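Local coordinates for protein N5-carboxyaminoimidazole ribonucleotide synthetase (PDB 3QFF) that probably uses ATP and bicarbonate to carboxylate 5-aminoimidazole ribonucleotide at N5 in purine biosynthesis, and binds ADP in an ATP-grasp pocket, at residues V220-R232 with N311-G323. Sequence-based numbering, arbitrary orientation.
Sequences VNNILHESIVPAR and NLLKPVVMVNILG. With ADP (adenosine-5'-diphosphate), chain C.
Strand 223-229 carries a classic beta bulge on its side toward strand 209-220, where His225 and Glu226 both face Ile218; on its other side it pairs regularly with strand 316-322. The two strands 223-229 and 316-322 are antiparallel neighbours in the large sheet of this ATP-grasp enzyme. They join the ATP-grasp region to the C-terminal region. Five backbone hydrogen bonds hold them. Ser227 with Met318 and Val229 with Val316 form hydrogen-bonded pairs. Glu226 with Val319 and Ile228 with Val317 form non-hydrogen-bonded pairs. At the bulge Asn320 N donates to His225 O at 2.9 Å, almost straight at 173°. The imidazole of His225 lies beside Val319, pointing the same way, with His225 CE1 3.8 Å from Val319 CG1. Glu226 CG lies over one ring face, offset toward the rim. Trp378 also meets the ring and touches Val319. Glu226 runs across Val317 and puts OE2 4.0 Å from Val317 CG1. Helix 365-374 packs on this face of the sheet.

The other face carries Ser227, Met318, Val229 and Val316. Met318 leaves with CG anti to the backbone N (chi1 -175°), then bends. This carries Met318 CE to 3.9 Å from Leu224 CD2. Ser227 OG is hydrogen-bonded to Asn217. Val229 and Val316 lie side by side; the side chain of Val229 also crosses that of Leu312, with Val229 CG1 4.0 Å from Leu312 CD1. A cis peptide bond precedes Pro230. The side chains of Pro230 and Leu312 cross at about a right angle, with Pro230 CD 3.8 Å from Leu312 CD2.

At the other end, a type I' turn spans Val220 to Ile223. Asn222 in this turn belongs to the ADP pocket and packs against the ribose side of the ligand. One water bridges the strands. It lies in the plane of the His225 ring at its edge, 3.1 Å from His225 ND1, and donates to Asn320 O at 2.8 Å.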
ATOM      1  N   VAL A 220       5.009 -25.912   7.189  1.00 34.84           N
ATOM      2  CA  VAL A 220       5.908 -26.933   6.644  1.00 36.57           C
ATOM      3  C   VAL A 220       7.282 -26.701   7.260  1.00 37.23           C
ATOM      4  O   VAL A 220       7.816 -25.595   7.182  1.00 37.05           O
ATOM      5  CB  VAL A 220       5.985 -26.848   5.085  1.00 36.51           C
ATOM      6  CG1 VAL A 220       7.247 -27.546   4.535  1.00 37.59           C
ATOM      7  CG2 VAL A 220       4.738 -27.428   4.450  1.00 37.14           C
ATOM      8  N   ASN A 221       7.842 -27.737   7.892  1.00 38.67           N
ATOM      9  CA  ASN A 221       9.101 -27.627   8.655  1.00 39.59           C
ATOM     10  C   ASN A 221       9.064 -26.552   9.732  1.00 39.42           C
ATOM     11  O   ASN A 221      10.062 -25.864   9.957  1.00 39.73           O
ATOM     12  CB  ASN A 221      10.293 -27.355   7.733  1.00 40.53           C
ATOM     13  CG  ASN A 221      10.690 -28.560   6.925  1.00 42.88           C
ATOM     14  OD1 ASN A 221      10.791 -29.675   7.451  1.00 46.05           O
ATOM     15  ND2 ASN A 221      10.930 -28.349   5.637  1.00 45.58           N
ATOM     16  N   ASN A 222       7.910 -26.421  10.384  1.00 39.29           N
ATOM     17  CA  ASN A 222       7.648 -25.381  11.390  1.00 38.82           C
ATOM     18  C   ASN A 222       7.823 -23.939  10.901  1.00 37.47           C
ATOM     19  O   ASN A 222       8.141 -23.033  11.681  1.00 37.35           O
ATOM     20  CB  ASN A 222       8.437 -25.640  12.679  1.00 39.89           C
ATOM     21  CG  ASN A 222       7.621 -26.398  13.723  1.00 42.59           C
ATOM     22  OD1 ASN A 222       6.669 -27.120  13.394  1.00 45.15           O
ATOM     23  ND2 ASN A 222       7.985 -26.224  14.993  1.00 45.31           N
ATOM     24  N   ILE A 223       7.627 -23.746   9.597  1.00 35.85           N
ATOM     25  CA  ILE A 223       7.614 -22.414   8.990  1.00 33.78           C
ATOM     26  C   ILE A 223       6.305 -22.282   8.232  1.00 32.56           C
ATOM     27  O   ILE A 223       5.839 -23.253   7.617  1.00 31.47           O
ATOM     28  CB  ILE A 223       8.814 -22.192   8.036  1.00 34.22           C
ATOM     29  CG1 ILE A 223      10.135 -22.357   8.793  1.00 34.25           C
ATOM     30  CG2 ILE A 223       8.771 -20.778   7.396  1.00 33.36           C
ATOM     31  CD1 ILE A 223      11.337 -22.431   7.895  1.00 35.66           C
ATOM     32  N   LEU A 224       5.699 -21.096   8.285  1.00 30.66           N
ATOM     33  CA  LEU A 224       4.475 -20.858   7.525  1.00 29.23           C
ATOM     34  C   LEU A 224       4.720 -20.989   6.023  1.00 28.09           C
ATOM     35  O   LEU A 224       5.688 -20.447   5.489  1.00 28.05           O
ATOM     36  CB  LEU A 224       3.854 -19.493   7.866  1.00 29.10           C
ATOM     37  CG  LEU A 224       2.515 -19.128   7.215  1.00 28.39           C
ATOM     38  CD1 LEU A 224       1.399 -20.119   7.597  1.00 28.60           C
ATOM     39  CD2 LEU A 224       2.105 -17.690   7.587  1.00 27.24           C
ATOM     40  N   HIS A 225       3.835 -21.725   5.362  1.00 27.41           N
ATOM     41  CA  HIS A 225       3.900 -21.928   3.918  1.00 27.36           C
ATOM     42  C   HIS A 225       2.815 -21.078   3.248  1.00 26.86           C
ATOM     43  O   HIS A 225       3.133 -20.181   2.469  1.00 26.74           O
ATOM     44  CB  HIS A 225       3.740 -23.424   3.578  1.00 26.72           C
ATOM     45  CG  HIS A 225       3.507 -23.710   2.123  1.00 27.91           C
ATOM     46  ND1 HIS A 225       4.286 -23.177   1.119  1.00 28.78           N
ATOM     47  CD2 HIS A 225       2.591 -24.497   1.508  1.00 27.64           C
ATOM     48  CE1 HIS A 225       3.843 -23.600  -0.053  1.00 27.63           C
ATOM     49  NE2 HIS A 225       2.819 -24.407   0.156  1.00 28.30           N
ATOM     50  N   GLU A 226       1.555 -21.366   3.582  1.00 26.37           N
ATOM     51  CA  GLU A 226       0.380 -20.694   3.027  1.00 25.88           C
ATOM     52  C   GLU A 226      -0.612 -20.230   4.099  1.00 25.76           C
ATOM     53  O   GLU A 226      -0.801 -20.913   5.115  1.00 25.17           O
ATOM     54  CB  GLU A 226      -0.356 -21.617   2.058  1.00 25.85           C
ATOM     55  CG  GLU A 226       0.338 -21.762   0.712  1.00 28.39           C
ATOM     56  CD  GLU A 226      -0.298 -22.809  -0.191  1.00 30.86           C
ATOM     57  OE1 GLU A 226      -0.923 -23.769   0.330  1.00 30.64           O
ATOM     58  OE2 GLU A 226      -0.157 -22.672  -1.427  1.00 31.79           O
ATOM     59  N   SER A 227      -1.235 -19.073   3.859  1.00 24.95           N
ATOM     60  CA  SER A 227      -2.435 -18.650   4.586  1.00 24.68           C
ATOM     61  C   SER A 227      -3.593 -18.525   3.607  1.00 24.55           C
ATOM     62  O   SER A 227      -3.467 -17.911   2.537  1.00 24.54           O
ATOM     63  CB  SER A 227      -2.245 -17.317   5.309  1.00 24.77           C
ATOM     64  OG  SER A 227      -1.163 -17.398   6.197  1.00 26.58           O
ATOM     65  N   ILE A 228      -4.722 -19.094   3.985  1.00 23.41           N
ATOM     66  CA  ILE A 228      -5.864 -19.173   3.095  1.00 23.53           C
ATOM     67  C   ILE A 228      -7.031 -18.455   3.739  1.00 23.44           C
ATOM     68  O   ILE A 228      -7.389 -18.757   4.873  1.00 23.24           O
ATOM     69  CB  ILE A 228      -6.267 -20.634   2.861  1.00 23.27           C
ATOM     70  CG1 ILE A 228      -5.087 -21.461   2.326  1.00 23.32           C
ATOM     71  CG2 ILE A 228      -7.485 -20.702   1.952  1.00 23.89           C
ATOM     72  CD1 ILE A 228      -5.288 -23.017   2.496  1.00 25.12           C
ATOM     73  N   VAL A 229      -7.632 -17.520   3.008  1.00 23.55           N
ATOM     74  CA  VAL A 229      -8.693 -16.692   3.545  1.00 23.71           C
ATOM     75  C   VAL A 229      -9.784 -16.532   2.481  1.00 24.38           C
ATOM     76  O   VAL A 229      -9.500 -16.074   1.373  1.00 24.47           O
ATOM     77  CB  VAL A 229      -8.159 -15.298   3.960  1.00 23.19           C
ATOM     78  CG1 VAL A 229      -9.133 -14.599   4.900  1.00 22.87           C
ATOM     79  CG2 VAL A 229      -6.778 -15.418   4.609  1.00 23.38           C
ATOM     80  N   PRO A 230     -11.043 -16.882   2.811  1.00 25.20           N
ATOM     81  CA  PRO A 230     -11.557 -17.358   4.106  1.00 25.61           C
ATOM     82  C   PRO A 230     -11.029 -18.745   4.460  1.00 25.94           C
ATOM     83  O   PRO A 230     -10.822 -19.578   3.573  1.00 25.41           O
ATOM     84  CB  PRO A 230     -13.081 -17.403   3.888  1.00 26.30           C
ATOM     85  CG  PRO A 230     -13.329 -16.577   2.634  1.00 26.82           C
ATOM     86  CD  PRO A 230     -12.110 -16.794   1.802  1.00 24.60           C
ATOM     87  N   ALA A 231     -10.754 -18.970   5.740  1.00 26.54           N
ATOM     88  CA  ALA A 231     -10.368 -20.308   6.208  1.00 27.44           C
ATOM     89  C   ALA A 231     -11.461 -21.297   5.798  1.00 27.72           C
ATOM     90  O   ALA A 231     -12.641 -20.966   5.834  1.00 28.38           O
ATOM     91  CB  ALA A 231     -10.176 -20.314   7.731  1.00 27.10           C
ATOM     92  N   ARG A 232     -11.069 -22.498   5.391  1.00 28.73           N
ATOM     93  CA  ARG A 232     -12.033 -23.490   4.935  1.00 28.85           C
ATOM     94  C   ARG A 232     -12.640 -24.243   6.131  1.00 29.96           C
ATOM     95  O   ARG A 232     -12.352 -25.422   6.368  1.00 30.02           O
ATOM     96  CB  ARG A 232     -11.397 -24.430   3.899  1.00 28.78           C
ATOM     97  CG  ARG A 232     -10.916 -23.685   2.629  1.00 28.14           C
ATOM     98  CD  ARG A 232     -10.110 -24.564   1.674  1.00 27.64           C
ATOM     99  NE  ARG A 232      -8.830 -24.974   2.244  1.00 28.30           N
ATOM    100  CZ  ARG A 232      -7.987 -25.842   1.682  1.00 30.03           C
ATOM    101  NH1 ARG A 232      -6.851 -26.138   2.297  1.00 27.93           N
ATOM    102  NH2 ARG A 232      -8.266 -26.416   0.506  1.00 27.83           N
ATOM    103  N   ASN A 311     -12.918  -5.748   6.308  1.00 25.95           N
ATOM    104  CA  ASN A 311     -13.632  -6.557   5.330  1.00 26.65           C
ATOM    105  C   ASN A 311     -12.710  -7.247   4.351  1.00 26.43           C
ATOM    106  O   ASN A 311     -11.769  -6.630   3.830  1.00 26.38           O
ATOM    107  CB  ASN A 311     -14.603  -5.685   4.540  1.00 27.39           C
ATOM    108  CG  ASN A 311     -15.644  -5.040   5.423  1.00 29.19           C
ATOM    109  OD1 ASN A 311     -16.347  -5.726   6.170  1.00 32.95           O
ATOM    110  ND2 ASN A 311     -15.753  -3.719   5.349  1.00 31.66           N
ATOM    111  N   LEU A 312     -12.994  -8.519   4.101  1.00 25.79           N
ATOM    112  CA  LEU A 312     -12.322  -9.273   3.061  1.00 26.01           C
ATOM    113  C   LEU A 312     -12.957  -8.888   1.723  1.00 26.55           C
ATOM    114  O   LEU A 312     -14.146  -9.146   1.498  1.00 26.21           O
ATOM    115  CB  LEU A 312     -12.446 -10.783   3.291  1.00 25.70           C
ATOM    116  CG  LEU A 312     -11.616 -11.617   2.295  1.00 26.52           C
ATOM    117  CD1 LEU A 312     -10.112 -11.472   2.553  1.00 25.14           C
ATOM    118  CD2 LEU A 312     -12.011 -13.057   2.307  1.00 26.28           C
ATOM    119  N   LEU A 313     -12.162  -8.269   0.854  1.00 25.96           N
ATOM    120  CA  LEU A 313     -12.655  -7.771  -0.426  1.00 26.30           C
ATOM    121  C   LEU A 313     -12.502  -8.786  -1.557  1.00 26.27           C
ATOM    122  O   LEU A 313     -13.232  -8.724  -2.540  1.00 26.62           O
ATOM    123  CB  LEU A 313     -11.967  -6.448  -0.791  1.00 26.12           C
ATOM    124  CG  LEU A 313     -12.177  -5.269   0.170  1.00 27.27           C
ATOM    125  CD1 LEU A 313     -11.484  -4.017  -0.364  1.00 28.76           C
ATOM    126  CD2 LEU A 313     -13.662  -5.004   0.420  1.00 27.78           C
ATOM    127  N   LYS A 314     -11.554  -9.707  -1.412  1.00 26.25           N
ATOM    128  CA  LYS A 314     -11.391 -10.835  -2.337  1.00 25.86           C
ATOM    129  C   LYS A 314     -10.734 -12.011  -1.611  1.00 25.41           C
ATOM    130  O   LYS A 314      -9.886 -11.796  -0.740  1.00 25.91           O
ATOM    131  CB  LYS A 314     -10.547 -10.414  -3.560  1.00 25.92           C
ATOM    132  CG  LYS A 314     -10.623 -11.382  -4.776  1.00 27.76           C
ATOM    133  CD  LYS A 314     -10.700 -10.618  -6.095  1.00 30.69           C
ATOM    134  CE  LYS A 314     -10.376 -11.512  -7.299  1.00 33.21           C
ATOM    135  NZ  LYS A 314     -10.292 -10.697  -8.557  1.00 35.47           N
ATOM    136  N   PRO A 315     -11.112 -13.261  -1.965  1.00 24.87           N
ATOM    137  CA  PRO A 315     -10.413 -14.415  -1.395  1.00 24.70           C
ATOM    138  C   PRO A 315      -8.929 -14.454  -1.815  1.00 24.19           C
ATOM    139  O   PRO A 315      -8.578 -14.004  -2.912  1.00 24.79           O
ATOM    140  CB  PRO A 315     -11.201 -15.616  -1.948  1.00 24.66           C
ATOM    141  CG  PRO A 315     -12.572 -15.072  -2.233  1.00 24.63           C
ATOM    142  CD  PRO A 315     -12.316 -13.664  -2.719  1.00 25.34           C
ATOM    143  N   VAL A 316      -8.072 -14.975  -0.942  1.00 23.19           N
ATOM    144  CA  VAL A 316      -6.634 -14.857  -1.116  1.00 22.27           C
ATOM    145  C   VAL A 316      -5.891 -16.075  -0.575  1.00 22.37           C
ATOM    146  O   VAL A 316      -6.296 -16.687   0.429  1.00 23.11           O
ATOM    147  CB  VAL A 316      -6.095 -13.522  -0.462  1.00 22.51           C
ATOM    148  CG1 VAL A 316      -6.524 -13.417   1.014  1.00 21.82           C
ATOM    149  CG2 VAL A 316      -4.547 -13.380  -0.601  1.00 21.43           C
ATOM    150  N   VAL A 317      -4.815 -16.441  -1.255  1.00 22.20           N
ATOM    151  CA  VAL A 317      -3.830 -17.364  -0.695  1.00 21.46           C
ATOM    152  C   VAL A 317      -2.517 -16.628  -0.642  1.00 22.30           C
ATOM    153  O   VAL A 317      -1.971 -16.229  -1.686  1.00 21.90           O
ATOM    154  CB  VAL A 317      -3.675 -18.670  -1.546  1.00 21.66           C
ATOM    155  CG1 VAL A 317      -2.525 -19.533  -1.041  1.00 18.94           C
ATOM    156  CG2 VAL A 317      -4.977 -19.460  -1.514  1.00 20.86           C
ATOM    157  N   MET A 318      -2.009 -16.433   0.572  1.00 21.79           N
ATOM    158  CA  MET A 318      -0.673 -15.911   0.737  1.00 21.96           C
ATOM    159  C   MET A 318       0.295 -17.082   0.694  1.00 22.30           C
ATOM    160  O   MET A 318       0.047 -18.111   1.344  1.00 22.46           O
ATOM    161  CB  MET A 318      -0.513 -15.175   2.068  1.00 21.97           C
ATOM    162  CG  MET A 318       0.869 -14.525   2.170  1.00 23.08           C
ATOM    163  SD  MET A 318       1.678 -14.665   3.751  1.00 30.00           S
ATOM    164  CE  MET A 318       1.986 -16.436   3.886  1.00 27.90           C
ATOM    165  N   VAL A 319       1.362 -16.952  -0.096  1.00 22.09           N
ATOM    166  CA  VAL A 319       2.432 -17.950  -0.081  1.00 22.49           C
ATOM    167  C   VAL A 319       3.747 -17.312   0.319  1.00 22.47           C
ATOM    168  O   VAL A 319       4.141 -16.286  -0.235  1.00 22.55           O
ATOM    169  CB  VAL A 319       2.619 -18.658  -1.449  1.00 22.52           C
ATOM    170  CG1 VAL A 319       3.391 -19.975  -1.244  1.00 22.94           C
ATOM    171  CG2 VAL A 319       1.294 -18.953  -2.081  1.00 23.66           C
ATOM    172  N   ASN A 320       4.435 -17.909   1.287  1.00 22.85           N
ATOM    173  CA  ASN A 320       5.744 -17.411   1.689  1.00 23.75           C
ATOM    174  C   ASN A 320       6.838 -17.683   0.661  1.00 23.77           C
ATOM    175  O   ASN A 320       6.859 -18.756   0.056  1.00 22.91           O
ATOM    176  CB  ASN A 320       6.178 -18.028   3.035  1.00 23.84           C
ATOM    177  CG  ASN A 320       5.925 -17.109   4.217  1.00 24.98           C
ATOM    178  OD1 ASN A 320       5.553 -15.942   4.065  1.00 24.37           O
ATOM    179  ND2 ASN A 320       6.148 -17.634   5.414  1.00 26.96           N
ATOM    180  N   ILE A 321       7.739 -16.706   0.504  1.00 24.28           N
ATOM    181  CA  ILE A 321       8.936 -16.824  -0.334  1.00 25.24           C
ATOM    182  C   ILE A 321      10.183 -16.887   0.548  1.00 25.66           C
ATOM    183  O   ILE A 321      10.647 -15.885   1.092  1.00 25.82           O
ATOM    184  CB  ILE A 321       9.041 -15.684  -1.391  1.00 25.23           C
ATOM    185  CG1 ILE A 321       7.770 -15.644  -2.247  1.00 24.56           C
ATOM    186  CG2 ILE A 321      10.317 -15.832  -2.277  1.00 25.68           C
ATOM    187  CD1 ILE A 321       7.534 -14.311  -2.935  1.00 26.15           C
ATOM    188  N   LEU A 322      10.713 -18.097   0.688  1.00 26.54           N
ATOM    189  CA  LEU A 322      11.946 -18.318   1.452  1.00 27.69           C
ATOM    190  C   LEU A 322      13.152 -18.159   0.532  1.00 28.47           C
ATOM    191  O   LEU A 322      12.991 -18.035  -0.680  1.00 29.08           O
ATOM    192  CB  LEU A 322      11.929 -19.705   2.115  1.00 27.51           C
ATOM    193  CG  LEU A 322      10.658 -20.099   2.905  1.00 27.77           C
ATOM    194  CD1 LEU A 322      10.839 -21.486   3.568  1.00 27.45           C
ATOM    195  CD2 LEU A 322      10.331 -19.050   3.959  1.00 27.54           C
ATOM    196  N   GLY A 323      14.351 -18.128   1.111  1.00 29.23           N
ATOM    197  CA  GLY A 323      15.595 -18.108   0.338  1.00 30.75           C
ATOM    198  C   GLY A 323      15.624 -19.166  -0.758  1.00 31.35           C
ATOM    199  O   GLY A 323      16.010 -18.872  -1.886  1.00 30.91           O
TER
HETATM  200  PB  ADP C 400       6.562 -22.481  17.214  1.00 62.88           P
HETATM  201  O1B ADP C 400       7.952 -22.967  16.873  1.00 62.84           O
HETATM  202  O2B ADP C 400       6.555 -21.442  18.314  1.00 62.26           O
HETATM  203  O3B ADP C 400       5.742 -22.117  15.999  1.00 62.65           O
HETATM  204  PA  ADP C 400       4.266 -24.095  18.004  1.00 60.58           P
HETATM  205  O1A ADP C 400       3.464 -23.159  17.123  1.00 61.16           O
HETATM  206  O2A ADP C 400       3.917 -24.249  19.466  1.00 60.28           O
HETATM  207  O3A ADP C 400       5.853 -23.781  17.881  1.00 61.78           O
HETATM  208  O5' ADP C 400       4.162 -25.569  17.370  1.00 59.78           O
HETATM  209  C5' ADP C 400       4.725 -25.834  16.087  1.00 59.37           C
HETATM  210  C4' ADP C 400       3.847 -26.832  15.349  1.00 58.68           C
HETATM  211  O4' ADP C 400       3.749 -28.033  16.117  1.00 57.97           O
HETATM  212  C3' ADP C 400       2.428 -26.316  15.164  1.00 58.29           C
HETATM  213  O3' ADP C 400       2.260 -25.718  13.875  1.00 59.10           O
HETATM  214  C2' ADP C 400       1.558 -27.545  15.339  1.00 58.33           C
HETATM  215  O2' ADP C 400       1.269 -28.122  14.062  1.00 57.59           O
HETATM  216  C1' ADP C 400       2.404 -28.523  16.139  1.00 57.50           C
HETATM  217  N9  ADP C 400       1.909 -28.600  17.542  1.00 56.66           N
HETATM  218  C8  ADP C 400       2.337 -27.845  18.576  1.00 56.00           C
HETATM  219  N7  ADP C 400       1.686 -28.164  19.722  1.00 55.36           N
HETATM  220  C5  ADP C 400       0.818 -29.147  19.434  1.00 54.99           C
HETATM  221  C6  ADP C 400      -0.182 -29.946  20.189  1.00 54.68           C
HETATM  222  N6  ADP C 400      -0.384 -29.748  21.516  1.00 52.96           N
HETATM  223  N1  ADP C 400      -0.885 -30.879  19.499  1.00 54.85           N
HETATM  224  C2  ADP C 400      -0.700 -31.089  18.182  1.00 54.93           C
HETATM  225  N3  ADP C 400       0.188 -30.402  17.442  1.00 55.17           N
HETATM  226  C4  ADP C 400       0.967 -29.437  17.997  1.00 55.74           C
HETATM  227  O   HOH W   1       6.691 -21.193   1.402  1.00 28.54           O